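Local coordinates for protein proline iminopeptidase (Streptomyces halstedii, PDB 3WMR) that probably acts as a serine hydrolase of the peptidase S33 family, an amidohydrolase whose hydrophobic tunnel receives polyketide substrates, at residues 257-268 with 282-293; 66-74 with 303-312. All blocks are in the same frame, centred on the assembly; numbering follows the deposited sequence.

Contact 1. Residues 257-268 with 282-293; sequences PTMVLIGRHDEA and DVRYEVLENSSH
D266 OD1 is gripped by two donors. H293 ND1 meets it at 2.8 Å on the syn side, a little out of the carboxylate plane, while the oxygen lies in the plane of the imidazole and the N-H points almost straight at it (171°). The second donor is the backbone: A268 N comes from above the carboxylate plane at 2.7 Å from D266 OD1 and closes an Asx turn. The other oxygen, D266 OD2, takes G263 N through its anti lone pair, so the carboxylate is fixed in rotation as well as position. CG sits anti to the backbone N of D266 (chi1 -157°), which brings the carboxylate toward the backbone of S292 and H293. Over one face of the H293 ring stands E267 OE2, 3.3 Å from H293 CE1.

Both loops hang from the C-terminal ends of strands 258-263 and 283-288, the last two parallel strands of the alpha/beta hydrolase sheet, joined by a beta-alpha-beta crossover through helix 270-279. D266 and H293 are the predicted acid and histidine of a Ser-His-Asp triad, with the predicted nucleophile S126 beside the histidine.

Beyond the strand ends, R264 and E289 form a side-on salt bridge: NE donates to E289 OE1 at 2.9 Å and NH2 to OE2, both oxygens tilted from the guanidinium plane, while V287 CG1 covers one face of that group. H265 N bonds S291 O. Along the strands parallel backbone bonds run from T258 to R264, V260 N to R284 O among them at 2.7 Å, and the V260 methyl CG2 meets V283 CG2 at 3.8 Å. I262 CD1 lies obliquely against the hydroxyl end of the Y285 ring, 3.6 Å from Y285 OH.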
loop_
_atom_site.group_PDB
_atom_site.type_symbol
_atom_site.label_atom_id
_atom_site.label_comp_id
_atom_site.label_asym_id
_atom_site.label_seq_id
_atom_site.Cartn_x
_atom_site.Cartn_y
_atom_site.Cartn_z
ATOM N N PRO A 257 -9.329 -15.643 -5.851
ATOM C CA PRO A 257 -8.340 -15.379 -6.865
ATOM C C PRO A 257 -7.585 -14.082 -6.538
ATOM O O PRO A 257 -8.190 -13.030 -6.273
ATOM C CB PRO A 257 -9.157 -15.256 -8.164
ATOM C CG PRO A 257 -10.583 -15.420 -7.793
ATOM C CD PRO A 257 -10.701 -15.379 -6.310
ATOM N N THR A 258 -6.267 -14.196 -6.568
ATOM C CA THR A 258 -5.365 -13.158 -6.139
ATOM C C THR A 258 -4.500 -12.734 -7.316
ATOM O O THR A 258 -4.100 -13.575 -8.139
ATOM C CB THR A 258 -4.501 -13.662 -4.964
ATOM O OG1 THR A 258 -5.358 -14.004 -3.862
ATOM C CG2 THR A 258 -3.497 -12.586 -4.519
ATOM N N MET A 259 -4.227 -11.432 -7.422
ATOM C CA MET A 259 -3.313 -10.938 -8.464
ATOM C C MET A 259 -2.126 -10.217 -7.819
ATOM O O MET A 259 -2.326 -9.331 -6.977
ATOM C CB MET A 259 -4.005 -9.988 -9.456
ATOM C CG MET A 259 -3.054 -9.480 -10.536
ATOM S SD MET A 259 -3.783 -8.589 -11.941
ATOM C CE MET A 259 -4.763 -7.388 -11.054
ATOM N N VAL A 260 -0.907 -10.611 -8.211
ATOM C CA VAL A 260 0.306 -9.903 -7.829
ATOM C C VAL A 260 0.669 -8.965 -8.970
ATOM O O VAL A 260 0.818 -9.416 -10.106
ATOM C CB VAL A 260 1.480 -10.860 -7.577
ATOM C CG1 VAL A 260 2.757 -10.079 -7.270
ATOM C CG2 VAL A 260 1.143 -11.824 -6.442
ATOM N N LEU A 261 0.785 -7.677 -8.663
ATOM C CA LEU A 261 1.076 -6.656 -9.657
ATOM C C LEU A 261 2.213 -5.819 -9.120
ATOM O O LEU A 261 2.078 -5.195 -8.066
ATOM C CB LEU A 261 -0.151 -5.779 -9.911
ATOM C CG LEU A 261 -0.062 -4.773 -11.079
ATOM C CD1 LEU A 261 -1.447 -4.583 -11.678
ATOM C CD2 LEU A 261 0.518 -3.426 -10.672
ATOM N N ILE A 262 3.333 -5.820 -9.842
ATOM C CA ILE A 262 4.485 -5.015 -9.481
ATOM C C ILE A 262 4.987 -4.303 -10.723
ATOM O O ILE A 262 4.576 -4.621 -11.863
ATOM C CB ILE A 262 5.624 -5.866 -8.859
ATOM C CG1 ILE A 262 6.094 -6.937 -9.853
ATOM C CG2 ILE A 262 5.175 -6.540 -7.561
ATOM C CD1 ILE A 262 7.353 -7.652 -9.431
ATOM N N GLY A 263 5.843 -3.309 -10.509
ATOM C CA GLY A 263 6.587 -2.691 -11.616
ATOM C C GLY A 263 7.885 -3.440 -11.847
ATOM O O GLY A 263 8.434 -4.022 -10.915
ATOM N N ARG A 264 8.389 -3.421 -13.082
ATOM C CA ARG A 264 9.677 -4.056 -13.404
ATOM C C ARG A 264 10.801 -3.468 -12.534
ATOM O O ARG A 264 11.666 -4.201 -12.046
ATOM C CB ARG A 264 9.995 -3.908 -14.909
ATOM C CG ARG A 264 11.339 -4.487 -15.385
ATOM C CD ARG A 264 11.552 -5.953 -14.979
ATOM N NE ARG A 264 10.801 -6.916 -15.801
ATOM C CZ ARG A 264 10.442 -8.153 -15.425
ATOM N NH1 ARG A 264 10.722 -8.633 -14.207
ATOM N NH2 ARG A 264 9.766 -8.920 -16.276
ATOM N N HIS A 265 10.739 -2.155 -12.311
ATOM C CA HIS A 265 11.744 -1.417 -11.530
ATOM C C HIS A 265 11.372 -1.249 -10.038
ATOM O O HIS A 265 12.019 -0.503 -9.313
ATOM C CB HIS A 265 11.952 -0.042 -12.178
ATOM C CG HIS A 265 12.280 -0.117 -13.637
ATOM N ND1 HIS A 265 11.441 0.376 -14.618
ATOM C CD2 HIS A 265 13.342 -0.653 -14.286
ATOM C CE1 HIS A 265 11.981 0.159 -15.805
ATOM N NE2 HIS A 265 13.133 -0.466 -15.632
ATOM N N ASP A 266 10.341 -1.966 -9.593
ATOM C CA ASP A 266 9.776 -1.823 -8.258
ATOM C C ASP A 266 10.782 -2.204 -7.164
ATOM O O ASP A 266 11.494 -3.200 -7.283
ATOM C CB ASP A 266 8.540 -2.730 -8.160
ATOM C CG ASP A 266 7.534 -2.302 -7.093
ATOM O OD1 ASP A 266 7.899 -1.720 -6.031
ATOM O OD2 ASP A 266 6.341 -2.623 -7.326
ATOM N N GLU A 267 10.841 -1.394 -6.111
ATOM C CA GLU A 267 11.472 -1.821 -4.838
ATOM C C GLU A 267 10.859 -3.133 -4.313
ATOM O O GLU A 267 11.542 -3.925 -3.639
ATOM C CB GLU A 267 11.366 -0.724 -3.781
ATOM C CG GLU A 267 9.995 -0.098 -3.609
ATOM C CD GLU A 267 9.932 0.874 -2.461
ATOM O OE1 GLU A 267 10.994 1.292 -1.962
ATOM O OE2 GLU A 267 8.811 1.222 -2.053
ATOM N N ALA A 268 9.573 -3.345 -4.604
ATOM C CA ALA A 268 8.923 -4.629 -4.369
ATOM C C ALA A 268 9.338 -5.561 -5.503
ATOM O O ALA A 268 8.630 -5.688 -6.520
ATOM C CB ALA A 268 7.410 -4.465 -4.291
ATOM N N ASP A 282 -4.579 -19.704 -5.818
ATOM C CA ASP A 282 -5.101 -19.126 -7.058
ATOM C C ASP A 282 -4.505 -17.739 -7.249
ATOM O O ASP A 282 -5.021 -16.769 -6.688
ATOM C CB ASP A 282 -6.626 -19.043 -7.001
ATOM C CG ASP A 282 -7.249 -18.538 -8.300
ATOM O OD1 ASP A 282 -6.524 -18.085 -9.225
ATOM O OD2 ASP A 282 -8.486 -18.615 -8.395
ATOM N N VAL A 283 -3.433 -17.649 -8.043
ATOM C CA VAL A 283 -2.671 -16.407 -8.126
ATOM C C VAL A 283 -2.106 -16.130 -9.503
ATOM O O VAL A 283 -1.580 -17.023 -10.172
ATOM C CB VAL A 283 -1.534 -16.374 -7.081
ATOM C CG1 VAL A 283 -0.493 -17.475 -7.345
ATOM C CG2 VAL A 283 -0.886 -14.984 -7.028
ATOM N N ARG A 284 -2.214 -14.875 -9.919
ATOM C CA ARG A 284 -1.713 -14.461 -11.222
ATOM C C ARG A 284 -0.730 -13.303 -11.060
ATOM O O ARG A 284 -0.800 -12.563 -10.088
ATOM C CB ARG A 284 -2.876 -14.135 -12.158
ATOM C CG ARG A 284 -3.665 -12.897 -11.811
ATOM C CD ARG A 284 -4.960 -12.823 -12.619
ATOM N NE ARG A 284 -6.002 -13.704 -12.079
ATOM C CZ ARG A 284 -7.277 -13.694 -12.478
ATOM N NH1 ARG A 284 -7.691 -12.858 -13.431
ATOM N NH2 ARG A 284 -8.142 -14.540 -11.931
ATOM N N TYR A 285 0.191 -13.191 -12.017
ATOM C CA TYR A 285 1.369 -12.340 -11.935
ATOM C C TYR A 285 1.431 -11.332 -13.092
ATOM O O TYR A 285 1.370 -11.715 -14.274
ATOM C CB TYR A 285 2.595 -13.255 -11.985
ATOM C CG TYR A 285 3.939 -12.614 -11.695
ATOM C CD1 TYR A 285 4.095 -11.703 -10.651
ATOM C CD2 TYR A 285 5.068 -12.969 -12.433
ATOM C CE1 TYR A 285 5.330 -11.132 -10.379
ATOM C CE2 TYR A 285 6.309 -12.415 -12.160
ATOM C CZ TYR A 285 6.430 -11.497 -11.123
ATOM O OH TYR A 285 7.642 -10.937 -10.836
ATOM N N GLU A 286 1.560 -10.053 -12.760
ATOM C CA GLU A 286 1.643 -9.006 -13.773
ATOM C C GLU A 286 2.782 -8.068 -13.433
ATOM O O GLU A 286 2.882 -7.615 -12.291
ATOM C CB GLU A 286 0.340 -8.202 -13.812
ATOM C CG GLU A 286 -0.865 -8.980 -14.286
ATOM C CD GLU A 286 -0.844 -9.274 -15.782
ATOM O OE1 GLU A 286 0.029 -8.757 -16.514
ATOM O OE2 GLU A 286 -1.731 -10.032 -16.215
ATOM N N VAL A 287 3.623 -7.777 -14.427
ATOM C CA VAL A 287 4.731 -6.838 -14.279
ATOM C C VAL A 287 4.545 -5.707 -15.277
ATOM O O VAL A 287 4.392 -5.944 -16.467
ATOM C CB VAL A 287 6.088 -7.521 -14.524
ATOM C CG1 VAL A 287 7.236 -6.550 -14.279
ATOM C CG2 VAL A 287 6.242 -8.745 -13.623
ATOM N N LEU A 288 4.505 -4.481 -14.783
ATOM C CA LEU A 288 4.388 -3.327 -15.642
ATOM C C LEU A 288 5.802 -2.826 -15.928
ATOM O O LEU A 288 6.521 -2.329 -15.047
ATOM C CB LEU A 288 3.476 -2.280 -15.022
ATOM C CG LEU A 288 1.995 -2.667 -15.183
ATOM C CD1 LEU A 288 1.634 -3.877 -14.327
ATOM C CD2 LEU A 288 1.070 -1.504 -14.861
ATOM N N GLU A 289 6.190 -2.991 -17.184
ATOM C CA GLU A 289 7.593 -2.912 -17.592
ATOM C C GLU A 289 8.210 -1.526 -17.520
ATOM O O GLU A 289 9.428 -1.407 -17.491
ATOM C CB GLU A 289 7.755 -3.481 -19.006
ATOM C CG GLU A 289 7.374 -4.952 -19.145
ATOM C CD GLU A 289 8.223 -5.898 -18.300
ATOM O OE1 GLU A 289 9.275 -5.488 -17.766
ATOM O OE2 GLU A 289 7.829 -7.079 -18.164
ATOM N N ASN A 290 7.389 -0.484 -17.473
ATOM C CA ASN A 290 7.900 0.879 -17.340
ATOM C C ASN A 290 7.473 1.541 -16.037
ATOM O O ASN A 290 7.400 2.777 -15.943
ATOM C CB ASN A 290 7.476 1.712 -18.541
ATOM C CG ASN A 290 7.942 1.107 -19.854
ATOM O OD1 ASN A 290 9.014 0.495 -19.930
ATOM N ND2 ASN A 290 7.135 1.262 -20.884
ATOM N N SER A 291 7.232 0.711 -15.018
ATOM C CA SER A 291 6.790 1.185 -13.716
ATOM C C SER A 291 7.769 0.717 -12.633
ATOM O O SER A 291 8.517 -0.251 -12.815
ATOM C CB SER A 291 5.382 0.660 -13.381
ATOM O OG SER A 291 4.376 1.131 -14.263
ATOM N N SER A 292 7.759 1.434 -11.521
ATOM C CA SER A 292 8.369 0.966 -10.285
ATOM C C SER A 292 7.262 0.720 -9.263
ATOM O O SER A 292 6.485 -0.225 -9.404
ATOM C CB SER A 292 9.424 1.959 -9.778
ATOM O OG SER A 292 8.857 3.227 -9.495
ATOM N N HIS A 293 7.185 1.562 -8.242
ATOM C CA HIS A 293 6.311 1.307 -7.101
ATOM C C HIS A 293 4.907 1.870 -7.265
ATOM O O HIS A 293 3.991 1.482 -6.526
ATOM C CB HIS A 293 6.958 1.883 -5.831
ATOM C CG HIS A 293 6.449 1.284 -4.566
ATOM N ND1 HIS A 293 6.638 -0.042 -4.242
ATOM C CD2 HIS A 293 5.797 1.839 -3.521
ATOM C CE1 HIS A 293 6.108 -0.284 -3.060
ATOM N NE2 HIS A 293 5.585 0.838 -2.604
HETATM O O HOH W 1 -5.803 -15.487 -9.829
HETATM O O HOH W 2 9.484 -11.176 -12.456
#

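Contact 2. Residues 66-74 with 303-312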
loop_
_atom_site.group_PDB
_atom_site.type_symbol
_atom_site.label_atom_id
_atom_site.label_comp_id
_atom_site.label_asym_id
_atom_site.label_seq_id
_atom_site.Cartn_x
_atom_site.Cartn_y
_atom_site.Cartn_z
ATOM N N MET A 66 -6.919 5.796 -9.291
ATOM C CA MET A 66 -7.739 4.604 -9.431
ATOM C C MET A 66 -9.253 4.845 -9.462
ATOM O O MET A 66 -10.034 3.897 -9.596
ATOM C CB MET A 66 -7.361 3.610 -8.327
ATOM C CG MET A 66 -5.927 3.133 -8.480
ATOM S SD MET A 66 -5.467 1.812 -7.334
ATOM C CE MET A 66 -6.680 0.573 -7.769
ATOM N N THR A 67 -9.680 6.103 -9.336
ATOM C CA THR A 67 -11.058 6.475 -9.689
ATOM C C THR A 67 -11.357 6.182 -11.163
ATOM O O THR A 67 -12.510 6.131 -11.547
ATOM C CB THR A 67 -11.353 7.963 -9.427
ATOM O OG1 THR A 67 -10.403 8.757 -10.133
ATOM C CG2 THR A 67 -11.278 8.289 -7.926
ATOM N N SER A 68 -10.329 5.989 -11.987
ATOM C CA SER A 68 -10.539 5.587 -13.375
ATOM C C SER A 68 -11.377 4.319 -13.488
ATOM O O SER A 68 -12.160 4.173 -14.412
ATOM C CB SER A 68 -9.205 5.388 -14.098
ATOM O OG SER A 68 -8.509 4.241 -13.615
ATOM N N LEU A 69 -11.222 3.388 -12.550
ATOM C CA LEU A 69 -12.005 2.158 -12.595
ATOM C C LEU A 69 -13.527 2.358 -12.627
ATOM O O LEU A 69 -14.238 1.508 -13.173
ATOM C CB LEU A 69 -11.625 1.222 -11.422
ATOM C CG LEU A 69 -10.130 0.935 -11.254
ATOM C CD1 LEU A 69 -9.916 0.115 -9.989
ATOM C CD2 LEU A 69 -9.546 0.222 -12.457
ATOM N N THR A 70 -14.025 3.470 -12.065
ATOM C CA THR A 70 -15.467 3.769 -12.100
ATOM C C THR A 70 -15.955 3.993 -13.540
ATOM O O THR A 70 -17.135 3.864 -13.825
ATOM C CB THR A 70 -15.858 4.981 -11.228
ATOM O OG1 THR A 70 -15.219 6.167 -11.732
ATOM C CG2 THR A 70 -15.461 4.756 -9.776
ATOM N N GLU A 71 -15.032 4.274 -14.442
ATOM C CA GLU A 71 -15.341 4.450 -15.861
ATOM C C GLU A 71 -15.935 3.158 -16.442
ATOM O O GLU A 71 -16.759 3.204 -17.363
ATOM C CB GLU A 71 -14.058 4.844 -16.587
ATOM C CG GLU A 71 -14.176 5.242 -18.043
ATOM C CD GLU A 71 -12.846 5.089 -18.758
ATOM O OE1 GLU A 71 -11.825 5.603 -18.240
ATOM O OE2 GLU A 71 -12.821 4.435 -19.824
ATOM N N ALA A 72 -15.539 2.017 -15.870
ATOM C CA ALA A 72 -16.015 0.700 -16.308
ATOM C C ALA A 72 -17.040 0.099 -15.347
ATOM O O ALA A 72 -17.297 -1.108 -15.386
ATOM C CB ALA A 72 -14.831 -0.251 -16.487
ATOM N N GLY A 73 -17.629 0.938 -14.499
ATOM C CA GLY A 73 -18.704 0.517 -13.599
ATOM C C GLY A 73 -18.306 0.090 -12.186
ATOM O O GLY A 73 -19.166 -0.257 -11.386
ATOM N N TRP A 74 -17.021 0.122 -11.865
ATOM C CA TRP A 74 -16.557 -0.312 -10.541
ATOM C C TRP A 74 -16.613 0.832 -9.537
ATOM O O TRP A 74 -15.931 1.844 -9.729
ATOM C CB TRP A 74 -15.129 -0.859 -10.637
ATOM C CG TRP A 74 -15.088 -2.037 -11.498
ATOM C CD1 TRP A 74 -14.865 -2.057 -12.845
ATOM C CD2 TRP A 74 -15.341 -3.389 -11.107
ATOM N NE1 TRP A 74 -14.966 -3.333 -13.316
ATOM C CE2 TRP A 74 -15.249 -4.177 -12.269
ATOM C CE3 TRP A 74 -15.637 -4.008 -9.881
ATOM C CZ2 TRP A 74 -15.433 -5.561 -12.258
ATOM C CZ3 TRP A 74 -15.826 -5.401 -9.864
ATOM C CH2 TRP A 74 -15.716 -6.160 -11.052
ATOM N N PHE A 303 -1.990 0.077 -16.340
ATOM C CA PHE A 303 -2.452 -0.330 -15.033
ATOM C C PHE A 303 -3.980 -0.491 -15.010
ATOM O O PHE A 303 -4.515 -1.503 -14.508
ATOM C CB PHE A 303 -1.994 0.673 -13.971
ATOM C CG PHE A 303 -2.541 0.388 -12.612
ATOM C CD1 PHE A 303 -1.828 -0.390 -11.712
ATOM C CD2 PHE A 303 -3.782 0.873 -12.243
ATOM C CE1 PHE A 303 -2.341 -0.670 -10.464
ATOM C CE2 PHE A 303 -4.297 0.609 -10.996
ATOM C CZ PHE A 303 -3.573 -0.170 -10.103
ATOM N N HIS A 304 -4.672 0.511 -15.543
ATOM C CA HIS A 304 -6.122 0.472 -15.691
ATOM C C HIS A 304 -6.576 -0.768 -16.461
ATOM O O HIS A 304 -7.439 -1.493 -15.983
ATOM C CB HIS A 304 -6.620 1.739 -16.392
ATOM C CG HIS A 304 -8.086 1.732 -16.676
ATOM N ND1 HIS A 304 -9.009 2.320 -15.839
ATOM C CD2 HIS A 304 -8.789 1.215 -17.711
ATOM C CE1 HIS A 304 -10.218 2.165 -16.346
ATOM N NE2 HIS A 304 -10.112 1.491 -17.477
ATOM N N GLU A 305 -6.005 -0.997 -17.648
ATOM C CA GLU A 305 -6.323 -2.180 -18.450
ATOM C C GLU A 305 -6.114 -3.485 -17.669
ATOM O O GLU A 305 -6.932 -4.403 -17.742
ATOM C CB GLU A 305 -5.473 -2.230 -19.724
ATOM C CG GLU A 305 -5.851 -1.210 -20.791
ATOM C CD GLU A 305 -4.849 -1.145 -21.944
ATOM O OE1 GLU A 305 -3.810 -1.851 -21.899
ATOM O OE2 GLU A 305 -5.100 -0.372 -22.901
ATOM N N VAL A 306 -5.013 -3.569 -16.932
ATOM C CA VAL A 306 -4.686 -4.795 -16.205
ATOM C C VAL A 306 -5.711 -5.027 -15.104
ATOM O O VAL A 306 -6.255 -6.112 -14.986
ATOM C CB VAL A 306 -3.258 -4.761 -15.640
ATOM C CG1 VAL A 306 -3.030 -5.911 -14.654
ATOM C CG2 VAL A 306 -2.253 -4.851 -16.774
ATOM N N MET A 307 -6.011 -3.977 -14.350
ATOM C CA MET A 307 -7.011 -4.038 -13.302
ATOM C C MET A 307 -8.388 -4.425 -13.824
ATOM O O MET A 307 -9.012 -5.352 -13.311
ATOM C CB MET A 307 -7.075 -2.710 -12.553
ATOM C CG MET A 307 -5.934 -2.503 -11.566
ATOM S SD MET A 307 -5.924 -3.737 -10.238
ATOM C CE MET A 307 -7.477 -3.387 -9.433
ATOM N N ILE A 308 -8.859 -3.739 -14.861
ATOM C CA ILE A 308 -10.179 -4.047 -15.409
ATOM C C ILE A 308 -10.278 -5.500 -15.885
ATOM O O ILE A 308 -11.292 -6.168 -15.641
ATOM C CB ILE A 308 -10.553 -3.088 -16.561
ATOM C CG1 ILE A 308 -10.718 -1.669 -16.028
ATOM C CG2 ILE A 308 -11.833 -3.542 -17.253
ATOM C CD1 ILE A 308 -11.759 -1.513 -14.944
ATOM N N ASP A 309 -9.227 -5.979 -16.556
ATOM C CA ASP A 309 -9.145 -7.370 -17.020
ATOM C C ASP A 309 -9.281 -8.368 -15.852
ATOM O O ASP A 309 -10.048 -9.332 -15.921
ATOM C CB ASP A 309 -7.824 -7.575 -17.762
ATOM C CG ASP A 309 -7.741 -8.919 -18.457
ATOM O OD1 ASP A 309 -8.117 -8.986 -19.651
ATOM O OD2 ASP A 309 -7.300 -9.906 -17.815
ATOM N N TYR A 310 -8.549 -8.113 -14.771
ATOM C CA TYR A 310 -8.648 -8.942 -13.570
ATOM C C TYR A 310 -10.050 -8.810 -12.956
ATOM O O TYR A 310 -10.707 -9.818 -12.648
ATOM C CB TYR A 310 -7.574 -8.542 -12.539
ATOM C CG TYR A 310 -7.864 -9.086 -11.160
ATOM C CD1 TYR A 310 -7.587 -10.418 -10.849
ATOM C CD2 TYR A 310 -8.475 -8.299 -10.193
ATOM C CE1 TYR A 310 -7.886 -10.945 -9.604
ATOM C CE2 TYR A 310 -8.780 -8.817 -8.948
ATOM C CZ TYR A 310 -8.486 -10.146 -8.654
ATOM O OH TYR A 310 -8.781 -10.667 -7.399
ATOM N N LEU A 311 -10.511 -7.571 -12.773
ATOM C CA LEU A 311 -11.800 -7.335 -12.109
ATOM C C LEU A 311 -12.985 -7.992 -12.851
ATOM O O LEU A 311 -13.894 -8.530 -12.215
ATOM C CB LEU A 311 -12.053 -5.823 -11.886
ATOM C CG LEU A 311 -11.188 -5.111 -10.830
ATOM C CD1 LEU A 311 -11.403 -3.614 -10.905
ATOM C CD2 LEU A 311 -11.489 -5.600 -9.418
ATOM N N GLU A 312 -12.965 -7.976 -14.181
ATOM C CA GLU A 312 -14.041 -8.576 -14.975
ATOM C C GLU A 312 -14.120 -10.104 -14.812
ATOM O O GLU A 312 -15.205 -10.663 -14.897
ATOM C CB GLU A 312 -13.930 -8.196 -16.457
ATOM C CG GLU A 312 -14.307 -6.748 -16.759
ATOM C CD GLU A 312 -15.781 -6.443 -16.543
ATOM O OE1 GLU A 312 -16.633 -7.205 -17.049
ATOM O OE2 GLU A 312 -16.088 -5.435 -15.865
#
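The C-terminal helix of the alpha/beta hydrolase fold, 300-312, packs here against the helical turns that link strands 49-52 and 76-80, on one side of the central sheet. W74 lies along the end of the helix: L311 CB sits over its six-membered ring, a CH-pi contact with CB 3.7 Å from the centroid and 24° off the normal, displaced toward the rim. L311 CD1 follows over the pyrrole side, while I308 CD1 approaches W74 CD1 obliquely at 3.8 Å. With an alanine in place of W74, L311 CB would probably lose the ring face it rests on and a gap would open beside I308.

I308 CD1 also meets A72 CB at 3.7 Å and touches L69 CD2. The leucine is forked between partners, CD2 against M307 CB and I308, CD1 toward L311 CD1. Toward the N-terminal side of the helix, M66 makes a Met-aromatic contact with F303; its SD lies 3.9 Å from F303 CZ, oblique to the ring, and CE lies at the ring edge in plane. The bend at chi3 (58°) turns that methyl back against the phenyl and toward M307.

The one hydrogen bond across the pair joins S68 OG and H304 ND1 at 3.0 Å, the hydroxyl coming in at the edge of the imidazole. H304 CG is anti to the backbone N (chi1 176°), carrying the ring out toward S68. At the far end E312 OE2 has its salt-bridge partner in K46. Apolar contacts therefore carry the interface, and the single polar bond is likely to limit how the H304 ring turns, together with I308 CG1 over one of its faces.

In the fold
Both contacts build on the same sheet and are partly buried, contact 1 nearer the chain centre (about 13 Å from it, against 18 Å for contact 2, centre to centre). Contact 1 joins neighbouring strands at one sheet edge by regular backbone bonds, then turns polar in the loops, buried around the predicted catalytic D266 and H293 but open at R264 and E289. Contact 2 has no backbone bond between its segments and rests on apolar side chains, with polar groups mainly where it meets solvent. Helix 300-312 ties them together: Y310 and V306 pack on M259 and L261, and Y310 OH probably bonds P257 O, while M307 and L311 reach strand 120-125. Contact 1 is nested within the loop contact 2 closes.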